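PDB 3QWT: putative GH105 family protein from Salmonella enterica subsp. enterica serovar Paratyphi A, which is of unknown function but probably hydrolyses unsaturated uronyl residues from oligosaccharides, as GH105 enzymes do. Local coordinates for residues A[144-147]-A[153-156]; A[105-110]-A[138-143]. One frame throughout, in Å; residues are numbered along the deposited sequence.

Contact 1: residues A[144-147]-A[153-156]; sequences EMPR and MQHI
Met-145 and Met-153, both selenomethionines, bring their selenium atoms together across the contact, with SE of Met-145 3.8 Å from SE of Met-153, and their side chains cross at about a right angle. Met-153 can be followed outward from its backbone. With CG set beside the backbone N (chi1 -71°), its chain runs extended alongside that of Arg-147, the two pointing the same way. CG lies 4.0 Å from SE of Met-145 and also approaches NE of Arg-147; SE then meets its counterpart on Met-145. The terminal CE lies over one face of the Arg-147 guanidinium, offset toward the rim, and is 4.0 Å from NH2 of that arginine. A methyl over a cationic plane covers it without competing for its N-H groups. Those reach elsewhere: NH1 bonds to Ala-141 O and more weakly to Met-145 O, while NH2 forms a salt bridge with Glu-193.

One backbone hydrogen bond joins 144-147 to 153-156, Gln-154 N to Pro-146 O at 3.2 Å (N-H...O 158°), beside the single beta bridge of Arg-147 with Met-153. The extended Gln-154 chain carries its amide past the proline ring, NE2 lying 3.9 Å from CB of Pro-146, and the amide is held by the backbone of Glu-161 and Gln-164. Farther along the ring, CG of Pro-146 touches CD1 of Ile-156 at 3.8 Å.

The contact thus folds back on itself the loop that follows helix 131-143 of the alpha/alpha toroid and leads to strand 165-167. Met-145 and Met-153 both rest on Thr-174 of helix 170-184, Arg-147 reaches helix 188-205 through Glu-193, and Ile-156 packs on Leu-13 of the second subunit.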
loop_
_atom_site.group_PDB
_atom_site.type_symbol
_atom_site.label_atom_id
_atom_site.label_comp_id
_atom_site.label_asym_id
_atom_site.label_seq_id
_atom_site.Cartn_x
_atom_site.Cartn_y
_atom_site.Cartn_z
ATOM N N GLU A 144 -28.640 -9.187 17.970
ATOM C CA GLU A 144 -29.821 -9.514 18.765
ATOM C C GLU A 144 -30.371 -10.916 18.508
ATOM O O GLU A 144 -30.930 -11.543 19.414
ATOM C CB GLU A 144 -30.923 -8.464 18.559
ATOM C CG GLU A 144 -30.477 -7.050 18.868
ATOM C CD GLU A 144 -31.641 -6.062 18.935
ATOM O OE1 GLU A 144 -31.502 -4.940 18.392
ATOM O OE2 GLU A 144 -32.686 -6.403 19.542
HETATM N N MSE A 145 -30.224 -11.417 17.288
HETATM C CA MSE A 145 -30.712 -12.767 17.008
HETATM C C MSE A 145 -30.156 -13.730 18.058
HETATM O O MSE A 145 -28.970 -13.709 18.360
HETATM C CB MSE A 145 -30.353 -13.195 15.587
HETATM C CG MSE A 145 -30.388 -14.695 15.317
HETATM SE SE MSE A 145 -29.633 -15.021 13.538
HETATM C CE MSE A 145 -30.873 -16.394 12.848
ATOM N N PRO A 146 -31.033 -14.547 18.650
ATOM C CA PRO A 146 -30.645 -15.516 19.675
ATOM C C PRO A 146 -29.454 -16.377 19.193
ATOM O O PRO A 146 -29.450 -16.799 18.034
ATOM C CB PRO A 146 -31.900 -16.396 19.819
ATOM C CG PRO A 146 -33.008 -15.609 19.313
ATOM C CD PRO A 146 -32.452 -14.662 18.279
ATOM N N ARG A 147 -28.469 -16.631 20.053
ATOM C CA ARG A 147 -27.378 -17.570 19.697
ATOM C C ARG A 147 -27.384 -18.805 20.583
ATOM O O ARG A 147 -27.751 -18.730 21.754
ATOM C CB ARG A 147 -25.993 -16.916 19.798
ATOM C CG ARG A 147 -25.788 -15.682 18.928
ATOM C CD ARG A 147 -25.783 -16.019 17.448
ATOM N NE ARG A 147 -24.934 -15.098 16.694
ATOM C CZ ARG A 147 -25.371 -14.017 16.052
ATOM N NH1 ARG A 147 -26.655 -13.702 16.070
ATOM N NH2 ARG A 147 -24.523 -13.237 15.400
HETATM N N MSE A 153 -25.788 -19.562 15.313
HETATM C CA MSE A 153 -27.076 -18.930 15.059
HETATM C C MSE A 153 -28.219 -19.893 15.378
HETATM O O MSE A 153 -28.259 -21.023 14.879
HETATM C CB MSE A 153 -27.159 -18.454 13.623
HETATM C CG MSE A 153 -26.262 -17.253 13.377
HETATM SE SE MSE A 153 -26.686 -16.437 11.681
HETATM C CE MSE A 153 -25.930 -14.665 11.989
ATOM N N GLN A 154 -29.131 -19.456 16.238
ATOM C CA GLN A 154 -30.227 -20.316 16.640
ATOM C C GLN A 154 -31.324 -20.221 15.591
ATOM O O GLN A 154 -31.708 -19.122 15.194
ATOM C CB GLN A 154 -30.747 -19.914 18.014
ATOM C CG GLN A 154 -31.932 -20.732 18.489
ATOM C CD GLN A 154 -32.254 -20.444 19.930
ATOM O OE1 GLN A 154 -31.417 -20.640 20.825
ATOM N NE2 GLN A 154 -33.463 -19.954 20.171
ATOM N N HIS A 155 -31.806 -21.367 15.114
ATOM C CA HIS A 155 -32.842 -21.348 14.089
ATOM C C HIS A 155 -34.186 -20.909 14.670
ATOM O O HIS A 155 -35.125 -21.707 14.746
ATOM C CB HIS A 155 -32.972 -22.705 13.386
ATOM C CG HIS A 155 -33.810 -22.657 12.145
ATOM N ND1 HIS A 155 -33.304 -22.269 10.921
ATOM C CD2 HIS A 155 -35.122 -22.924 11.941
ATOM C CE1 HIS A 155 -34.265 -22.318 10.014
ATOM N NE2 HIS A 155 -35.378 -22.711 10.608
ATOM N N ILE A 156 -34.275 -19.639 15.080
ATOM C CA ILE A 156 -35.517 -19.101 15.606
ATOM C C ILE A 156 -36.463 -18.649 14.495
ATOM O O ILE A 156 -36.076 -17.988 13.536
ATOM C CB ILE A 156 -35.301 -17.957 16.620
ATOM C CG1 ILE A 156 -36.644 -17.532 17.227
ATOM C CG2 ILE A 156 -34.656 -16.770 15.956
ATOM C CD1 ILE A 156 -36.516 -16.435 18.262
#

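Contact 2: residues A[105-110]-A[138-143]; sequences TTKNVN and AEWAMN
Trp-140 turns its CG away from the helix backbone N (chi1 166°), and this carries the indole out from helix 131-143 to meet Lys-107, whose own CG lies beside its backbone N (chi1 -62°). The two side chains slide past each other in opposite directions. CB of Lys-107 sits over the indole face, 3.8 Å from the centroid of the five-membered ring and 15° off its normal, a CH-pi contact. Farther out, CD of Lys-107 comes within 3.5 Å of CG of Trp-140. At the far end of the indole, CH2 of Trp-140 approaches CA of Asn-108 obliquely at 3.4 Å, and the backbone N of Val-109 lies at the ring edge.

Beyond the indole the lysine chain bends at its last torsion, and NZ donates to the carbonyl O of Phe-381 of the second subunit; its ammonium also makes a cation-pi interaction with Trp-137.

No hydrogen bond crosses between 105-110 and 138-143: where the loop between helices 86-102 and 114-125 meets helix 131-143 of the alpha/alpha toroid, these two segments attach by dispersion and CH-pi contacts. Lys-107 thus serves twice: its methylenes cover an aromatic face while its ammonium reaches the neighbouring subunit.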
loop_
_atom_site.group_PDB
_atom_site.type_symbol
_atom_site.label_atom_id
_atom_site.label_comp_id
_atom_site.label_asym_id
_atom_site.label_seq_id
_atom_site.Cartn_x
_atom_site.Cartn_y
_atom_site.Cartn_z
ATOM N N THR A 105 -42.707 -7.143 9.094
ATOM C CA THR A 105 -42.993 -8.288 9.942
ATOM C C THR A 105 -41.924 -8.422 11.025
ATOM O O THR A 105 -40.941 -7.675 11.033
ATOM C CB THR A 105 -43.012 -9.600 9.148
ATOM O OG1 THR A 105 -43.444 -10.658 10.011
ATOM C CG2 THR A 105 -41.615 -9.925 8.637
ATOM N N THR A 106 -42.104 -9.391 11.924
ATOM C CA THR A 106 -41.148 -9.616 13.001
ATOM C C THR A 106 -39.894 -10.338 12.499
ATOM O O THR A 106 -39.944 -11.027 11.492
ATOM C CB THR A 106 -41.777 -10.400 14.183
ATOM O OG1 THR A 106 -42.419 -11.569 13.682
ATOM C CG2 THR A 106 -42.816 -9.528 14.917
ATOM N N LYS A 107 -38.782 -10.164 13.212
ATOM C CA LYS A 107 -37.484 -10.666 12.771
ATOM C C LYS A 107 -37.165 -12.071 13.276
ATOM O O LYS A 107 -37.323 -12.375 14.455
ATOM C CB LYS A 107 -36.367 -9.706 13.193
ATOM C CG LYS A 107 -36.473 -8.301 12.581
ATOM C CD LYS A 107 -35.190 -7.492 12.832
ATOM C CE LYS A 107 -35.331 -6.049 12.353
ATOM N NZ LYS A 107 -36.271 -5.273 13.230
ATOM N N ASN A 108 -36.699 -12.913 12.363
ATOM C CA ASN A 108 -36.269 -14.267 12.689
ATOM C C ASN A 108 -35.480 -14.866 11.530
ATOM O O ASN A 108 -35.344 -14.235 10.477
ATOM C CB ASN A 108 -37.471 -15.152 13.032
ATOM C CG ASN A 108 -38.482 -15.222 11.906
ATOM O OD1 ASN A 108 -38.178 -15.700 10.805
ATOM N ND2 ASN A 108 -39.701 -14.750 12.174
ATOM N N VAL A 109 -34.986 -16.090 11.709
ATOM C CA VAL A 109 -34.106 -16.708 10.719
ATOM C C VAL A 109 -34.747 -16.692 9.335
ATOM O O VAL A 109 -34.065 -16.490 8.337
ATOM C CB VAL A 109 -33.679 -18.140 11.125
ATOM C CG1 VAL A 109 -34.858 -19.122 11.060
ATOM C CG2 VAL A 109 -32.546 -18.630 10.238
ATOM N N ASN A 110 -36.068 -16.876 9.290
ATOM C CA ASN A 110 -36.803 -16.991 8.017
ATOM C C ASN A 110 -37.246 -15.692 7.353
ATOM O O ASN A 110 -37.102 -15.521 6.139
ATOM C CB ASN A 110 -38.003 -17.916 8.170
ATOM C CG ASN A 110 -37.583 -19.368 8.403
ATOM O OD1 ASN A 110 -36.550 -19.804 7.903
ATOM N ND2 ASN A 110 -38.385 -20.112 9.165
ATOM N N ALA A 138 -29.619 -6.669 9.149
ATOM C CA ALA A 138 -28.279 -7.234 9.289
ATOM C C ALA A 138 -27.758 -6.957 10.697
ATOM O O ALA A 138 -27.165 -7.829 11.328
ATOM C CB ALA A 138 -27.318 -6.679 8.238
ATOM N N GLU A 139 -27.976 -5.741 11.189
ATOM C CA GLU A 139 -27.544 -5.408 12.547
ATOM C C GLU A 139 -28.225 -6.327 13.557
ATOM O O GLU A 139 -27.602 -6.729 14.545
ATOM C CB GLU A 139 -27.829 -3.942 12.894
ATOM C CG GLU A 139 -26.724 -2.975 12.495
ATOM C CD GLU A 139 -25.379 -3.309 13.161
ATOM O OE1 GLU A 139 -25.294 -3.253 14.414
ATOM O OE2 GLU A 139 -24.415 -3.633 12.426
ATOM N N TRP A 140 -29.502 -6.653 13.308
ATOM C CA TRP A 140 -30.232 -7.581 14.170
ATOM C C TRP A 140 -29.605 -8.975 14.149
ATOM O O TRP A 140 -29.419 -9.607 15.192
ATOM C CB TRP A 140 -31.685 -7.700 13.733
ATOM C CG TRP A 140 -32.399 -8.877 14.364
ATOM C CD1 TRP A 140 -33.029 -8.897 15.568
ATOM C CD2 TRP A 140 -32.545 -10.204 13.814
ATOM N NE1 TRP A 140 -33.564 -10.148 15.807
ATOM C CE2 TRP A 140 -33.281 -10.965 14.746
ATOM C CE3 TRP A 140 -32.134 -10.813 12.622
ATOM C CZ2 TRP A 140 -33.610 -12.310 14.528
ATOM C CZ3 TRP A 140 -32.455 -12.147 12.411
ATOM C CH2 TRP A 140 -33.188 -12.881 13.362
ATOM N N ALA A 141 -29.339 -9.465 12.946
ATOM C CA ALA A 141 -28.703 -10.766 12.763
ATOM C C ALA A 141 -27.368 -10.805 13.497
ATOM O O ALA A 141 -27.002 -11.823 14.092
ATOM C CB ALA A 141 -28.506 -11.069 11.277
HETATM N N MSE A 142 -26.648 -9.691 13.469
HETATM C CA MSE A 142 -25.369 -9.623 14.162
HETATM C C MSE A 142 -25.472 -9.652 15.690
HETATM O O MSE A 142 -24.748 -10.404 16.353
HETATM C CB MSE A 142 -24.582 -8.397 13.710
HETATM C CG MSE A 142 -24.001 -8.556 12.319
HETATM SE SE MSE A 142 -22.589 -9.928 12.254
HETATM C CE MSE A 142 -21.174 -8.977 13.161
ATOM N N ASN A 143 -26.393 -8.867 16.238
ATOM C CA ASN A 143 -26.322 -8.493 17.652
ATOM C C ASN A 143 -27.483 -8.884 18.551
ATOM O O ASN A 143 -27.322 -8.895 19.769
ATOM C CB ASN A 143 -26.102 -6.984 17.787
ATOM C CG ASN A 143 -24.839 -6.543 17.133
ATOM O OD1 ASN A 143 -23.745 -6.853 17.611
ATOM N ND2 ASN A 143 -24.965 -5.831 16.018
#

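In sequence contact 2 is complete before contact 1 begins, yet their centres are only about 8 Å apart, and two hydrogen bonds probably join them. The 2.7 Å separation of Arg-147 NH1 and Ala-141 O ties contact 1 to the helical segment of contact 2. The O of Ile-156 lies 2.9 Å from N of Val-109, linking 153-156 to 105-110. Both contacts reach the second subunit. Glycerol, probably from the crystallisation liquor, is hydrogen-bonded by NE2 of His-155 and ND2 of Asn-110, which lie 4.2 Å apart and so probably share it; this may mark a pocket, although no catalytic role can be assigned to these residues.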